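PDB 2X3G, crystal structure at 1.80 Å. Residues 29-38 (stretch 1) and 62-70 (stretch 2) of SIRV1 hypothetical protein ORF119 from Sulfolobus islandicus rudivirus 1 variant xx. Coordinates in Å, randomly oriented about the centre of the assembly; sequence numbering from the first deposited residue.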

# COMPACT_ATOMS: atom_id res chain seq x y z
N ASP A 29 -18.95 2.96 2.28
CA ASP A 29 -18.58 1.56 2.27
C ASP A 29 -17.86 1.25 0.97
O ASP A 29 -18.50 0.98 -0.05
N THR A 30 -16.54 1.29 1.00
CA THR A 30 -15.74 1.11 -0.21
C THR A 30 -15.92 -0.29 -0.81
O THR A 30 -15.76 -0.46 -2.03
N GLU A 31 -16.26 -1.27 0.01
CA GLU A 31 -16.55 -2.61 -0.50
C GLU A 31 -17.80 -2.57 -1.36
O GLU A 31 -17.78 -3.02 -2.51
N LYS A 32 -18.87 -2.02 -0.80
CA LYS A 32 -20.17 -1.95 -1.49
C LYS A 32 -20.07 -1.10 -2.75
O LYS A 32 -20.64 -1.46 -3.79
N ILE A 33 -19.36 0.02 -2.65
CA ILE A 33 -19.13 0.93 -3.78
C ILE A 33 -18.45 0.21 -4.92
O ILE A 33 -18.94 0.21 -6.04
N PHE A 34 -17.28 -0.37 -4.64
CA PHE A 34 -16.51 -1.06 -5.66
C PHE A 34 -17.28 -2.25 -6.23
O PHE A 34 -17.28 -2.46 -7.44
N ARG A 35 -17.91 -3.04 -5.37
CA ARG A 35 -18.71 -4.17 -5.82
C ARG A 35 -19.83 -3.75 -6.77
O ARG A 35 -19.97 -4.30 -7.86
N LYS A 36 -20.62 -2.77 -6.35
CA LYS A 36 -21.72 -2.30 -7.18
C LYS A 36 -21.24 -1.64 -8.47
O LYS A 36 -21.88 -1.77 -9.52
N PHE A 37 -20.11 -0.94 -8.39
CA PHE A 37 -19.48 -0.41 -9.59
C PHE A 37 -19.06 -1.56 -10.51
O PHE A 37 -19.27 -1.51 -11.71
N ARG A 38 -18.45 -2.59 -9.95
CA ARG A 38 -17.99 -3.72 -10.77
C ARG A 38 -19.16 -4.40 -11.45
O ARG A 38 -19.05 -4.84 -12.61
N GLY A 62 -10.49 12.45 3.19
CA GLY A 62 -11.43 11.80 2.29
C GLY A 62 -10.98 10.48 1.73
O GLY A 62 -10.04 9.86 2.24
N LEU A 63 -11.69 10.04 0.70
CA LEU A 63 -11.37 8.81 -0.03
C LEU A 63 -10.61 9.16 -1.30
O LEU A 63 -10.79 10.24 -1.88
N HIS A 64 -9.77 8.22 -1.73
CA HIS A 64 -9.06 8.34 -2.98
C HIS A 64 -9.05 6.96 -3.63
O HIS A 64 -8.48 6.01 -3.07
N TYR A 65 -9.73 6.84 -4.77
CA TYR A 65 -9.81 5.58 -5.52
C TYR A 65 -9.20 5.76 -6.90
O TYR A 65 -9.36 6.79 -7.52
N HIS A 66 -8.52 4.73 -7.39
CA HIS A 66 -8.08 4.69 -8.79
C HIS A 66 -8.62 3.40 -9.38
O HIS A 66 -8.54 2.36 -8.74
N ILE A 67 -9.15 3.48 -10.59
CA ILE A 67 -9.79 2.36 -11.22
C ILE A 67 -9.37 2.28 -12.68
O ILE A 67 -9.44 3.28 -13.38
N LEU A 68 -8.92 1.11 -13.13
CA LEU A 68 -8.83 0.81 -14.56
C LEU A 68 -9.97 -0.09 -14.97
O LEU A 68 -10.24 -1.11 -14.35
N VAL A 69 -10.66 0.33 -16.03
CA VAL A 69 -11.75 -0.45 -16.61
C VAL A 69 -11.29 -0.82 -18.03
O VAL A 69 -10.97 0.04 -18.83
N PHE A 70 -11.22 -2.11 -18.29
CA PHE A 70 -10.96 -2.65 -19.62
C PHE A 70 -12.27 -3.18 -20.20
O PHE A 70 -12.88 -4.05 -19.63

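The helix of stretch 1 (30-38) lies over the strand of stretch 2 (64-70) with the helix and strand running in nearly the same direction, their axes 22° apart and 11.9 Å from each other at closest approach. On the strand, alternation sends Y65, I67 and V69 toward the helix, while H66 points away; L63, just before the strand, also faces the helix.

D29 precedes the helix as its N-cap, and its CA-to-CB bond points away from the strand. With chi1 in t, OD1 accepts weak capping bonds from E31 N (3.2 Å) and K32 N (3.3 Å), amides that have no earlier turn of helix to bond to. A short acidic side chain suits this task.

T30 points toward the strand in rotamer m and makes the polar link of the interface: its OG1 lies 2.8 Å from Y65 OH in a hydrogen bond that either hydroxyl could donate. The short threonine side chain places its hydroxyl at the edge of the tyrosine ring, and OG1 also sits 4.0 Å from L63 CD2. E31 and K32 follow, both exposed and out of reach of the strand.

I33, chi1 m and chi2 between wells at 148°, again points inward. Its CD1 comes within 3.4 Å of Y65 OH, and its CG2 packs 4.2 Å from Y65 CE1, so the branched aliphatic chain packs against the tyrosine.

F34 leaves the helix sideways, but its ring, with chi1 m, reaches back to the strand. Its edge meets the face of Y65 (rotamer m), the centroids 4.7 Å apart and the planes at 70°, with F34 CE1 3.5 Å from Y65 CG; ring hydrogens carry slight positive charge and the ring face is electron-rich. The same CE1 is 4.4 Å from I67 CD1. Y65 thus touches three helix residues, combining a broad apolar ring with a hydroxyl that can satisfy T30.

R35 and K36 project out of reach of the strand and are exposed. F37 then returns to the interface, buried and in rotamer t. I67, in rotamer m, sets CD1 over one face of this ring, while its CG2 lies 4.0 Å from F37 CE2. V69, chi1 t, brings CG2 to the ring edge, 3.9 Å from F37 CE2. A flat ring suits this place, offering one face to I67 CD1 and its edge to V69 CG2.

R38 makes no contact with the strand; its guanidinium is hydrogen-bonded elsewhere in the structure.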

# COMPACT_ATOMS: atom_id res chain seq x y z
CB ASP A 29 -19.85 0.72 2.44
CG ASP A 29 -19.56 -0.76 2.64
OD1 ASP A 29 -18.40 -1.19 2.40
OD2 ASP A 29 -20.50 -1.48 3.04
CB THR A 30 -14.24 1.43 0.04
OG1 THR A 30 -14.09 2.80 0.45
CG2 THR A 30 -13.40 1.20 -1.23
CB GLU A 31 -16.75 -3.62 0.63
CG GLU A 31 -15.50 -3.95 1.42
CD GLU A 31 -15.65 -5.22 2.24
OE1 GLU A 31 -14.61 -5.85 2.56
OE2 GLU A 31 -16.80 -5.60 2.58
CB LYS A 32 -21.23 -1.38 -0.55
CG LYS A 32 -22.66 -1.70 -0.96
CD LYS A 32 -23.63 -1.43 0.19
CE LYS A 32 -24.83 -2.38 0.16
NZ LYS A 32 -25.61 -2.35 1.44
CB ILE A 33 -18.26 2.15 -3.37
CG1 ILE A 33 -19.01 3.05 -2.39
CG2 ILE A 33 -17.87 2.97 -4.59
CD1 ILE A 33 -18.09 3.74 -1.40
CB PHE A 34 -15.16 -1.54 -5.10
CG PHE A 34 -14.09 -0.47 -4.99
CD1 PHE A 34 -14.34 0.87 -5.28
CD2 PHE A 34 -12.82 -0.82 -4.55
CE1 PHE A 34 -13.33 1.82 -5.17
CE2 PHE A 34 -11.80 0.15 -4.44
CZ PHE A 34 -12.06 1.46 -4.75
CB ARG A 35 -19.31 -4.92 -4.64
CG ARG A 35 -20.32 -5.97 -5.05
CD ARG A 35 -20.77 -6.82 -3.89
NE ARG A 35 -21.51 -6.07 -2.87
CZ ARG A 35 -22.76 -5.64 -3.00
NH1 ARG A 35 -23.45 -5.83 -4.12
NH2 ARG A 35 -23.34 -5.00 -1.99
CB LYS A 36 -22.62 -1.33 -6.41
CG LYS A 36 -23.59 -2.02 -5.47
CD LYS A 36 -24.69 -1.09 -5.03
CE LYS A 36 -25.95 -1.87 -4.67
NZ LYS A 36 -26.84 -1.12 -3.75
CB PHE A 37 -18.27 0.47 -9.25
CG PHE A 37 -17.62 1.09 -10.44
CD1 PHE A 37 -18.12 2.27 -10.98
CD2 PHE A 37 -16.52 0.51 -11.04
CE1 PHE A 37 -17.53 2.83 -12.10
CE2 PHE A 37 -15.96 1.07 -12.16
CZ PHE A 37 -16.45 2.21 -12.68
CB ARG A 38 -17.22 -4.74 -9.93
CG ARG A 38 -15.73 -4.46 -9.86
CD ARG A 38 -14.97 -5.61 -9.20
NE ARG A 38 -13.53 -5.41 -9.42
CZ ARG A 38 -12.75 -4.68 -8.64
NH1 ARG A 38 -13.24 -4.07 -7.56
NH2 ARG A 38 -11.47 -4.53 -8.95
CB LEU A 63 -12.64 8.04 -0.41
CG LEU A 63 -13.61 7.70 0.73
CD1 LEU A 63 -15.03 7.44 0.19
CD2 LEU A 63 -13.08 6.52 1.52
CB HIS A 64 -7.64 8.83 -2.71
CG HIS A 64 -7.03 9.58 -3.84
ND1 HIS A 64 -7.20 10.94 -4.00
CD2 HIS A 64 -6.23 9.18 -4.86
CE1 HIS A 64 -6.55 11.34 -5.08
NE2 HIS A 64 -5.95 10.29 -5.62
CB TYR A 65 -11.26 5.14 -5.75
CG TYR A 65 -12.19 5.05 -4.56
CD1 TYR A 65 -13.55 5.34 -4.71
CD2 TYR A 65 -11.75 4.66 -3.31
CE1 TYR A 65 -14.44 5.26 -3.66
CE2 TYR A 65 -12.62 4.56 -2.25
CZ TYR A 65 -13.97 4.86 -2.43
OH TYR A 65 -14.86 4.77 -1.40
CB HIS A 66 -6.56 4.72 -8.94
CG HIS A 66 -5.91 5.94 -8.38
ND1 HIS A 66 -6.07 7.20 -8.94
CD2 HIS A 66 -5.10 6.10 -7.32
CE1 HIS A 66 -5.38 8.07 -8.24
NE2 HIS A 66 -4.79 7.44 -7.24
CB ILE A 67 -11.32 2.48 -11.12
CG1 ILE A 67 -11.78 2.58 -9.66
CG2 ILE A 67 -12.01 1.28 -11.75
CD1 ILE A 67 -13.29 2.53 -9.51
CB LEU A 68 -7.54 0.09 -14.92
CG LEU A 68 -6.28 0.90 -14.97
CD1 LEU A 68 -5.13 -0.06 -15.27
CD2 LEU A 68 -6.37 2.00 -16.01
CB VAL A 69 -13.06 0.35 -16.64
CG1 VAL A 69 -14.15 -0.39 -17.44
CG2 VAL A 69 -13.56 0.65 -15.20
CB PHE A 70 -9.99 -3.79 -19.50
CG PHE A 70 -8.74 -3.43 -18.79
CD1 PHE A 70 -8.60 -3.68 -17.42
CD2 PHE A 70 -7.69 -2.82 -19.47
CE1 PHE A 70 -7.43 -3.35 -16.76
CE2 PHE A 70 -6.53 -2.51 -18.82
CZ PHE A 70 -6.39 -2.77 -17.46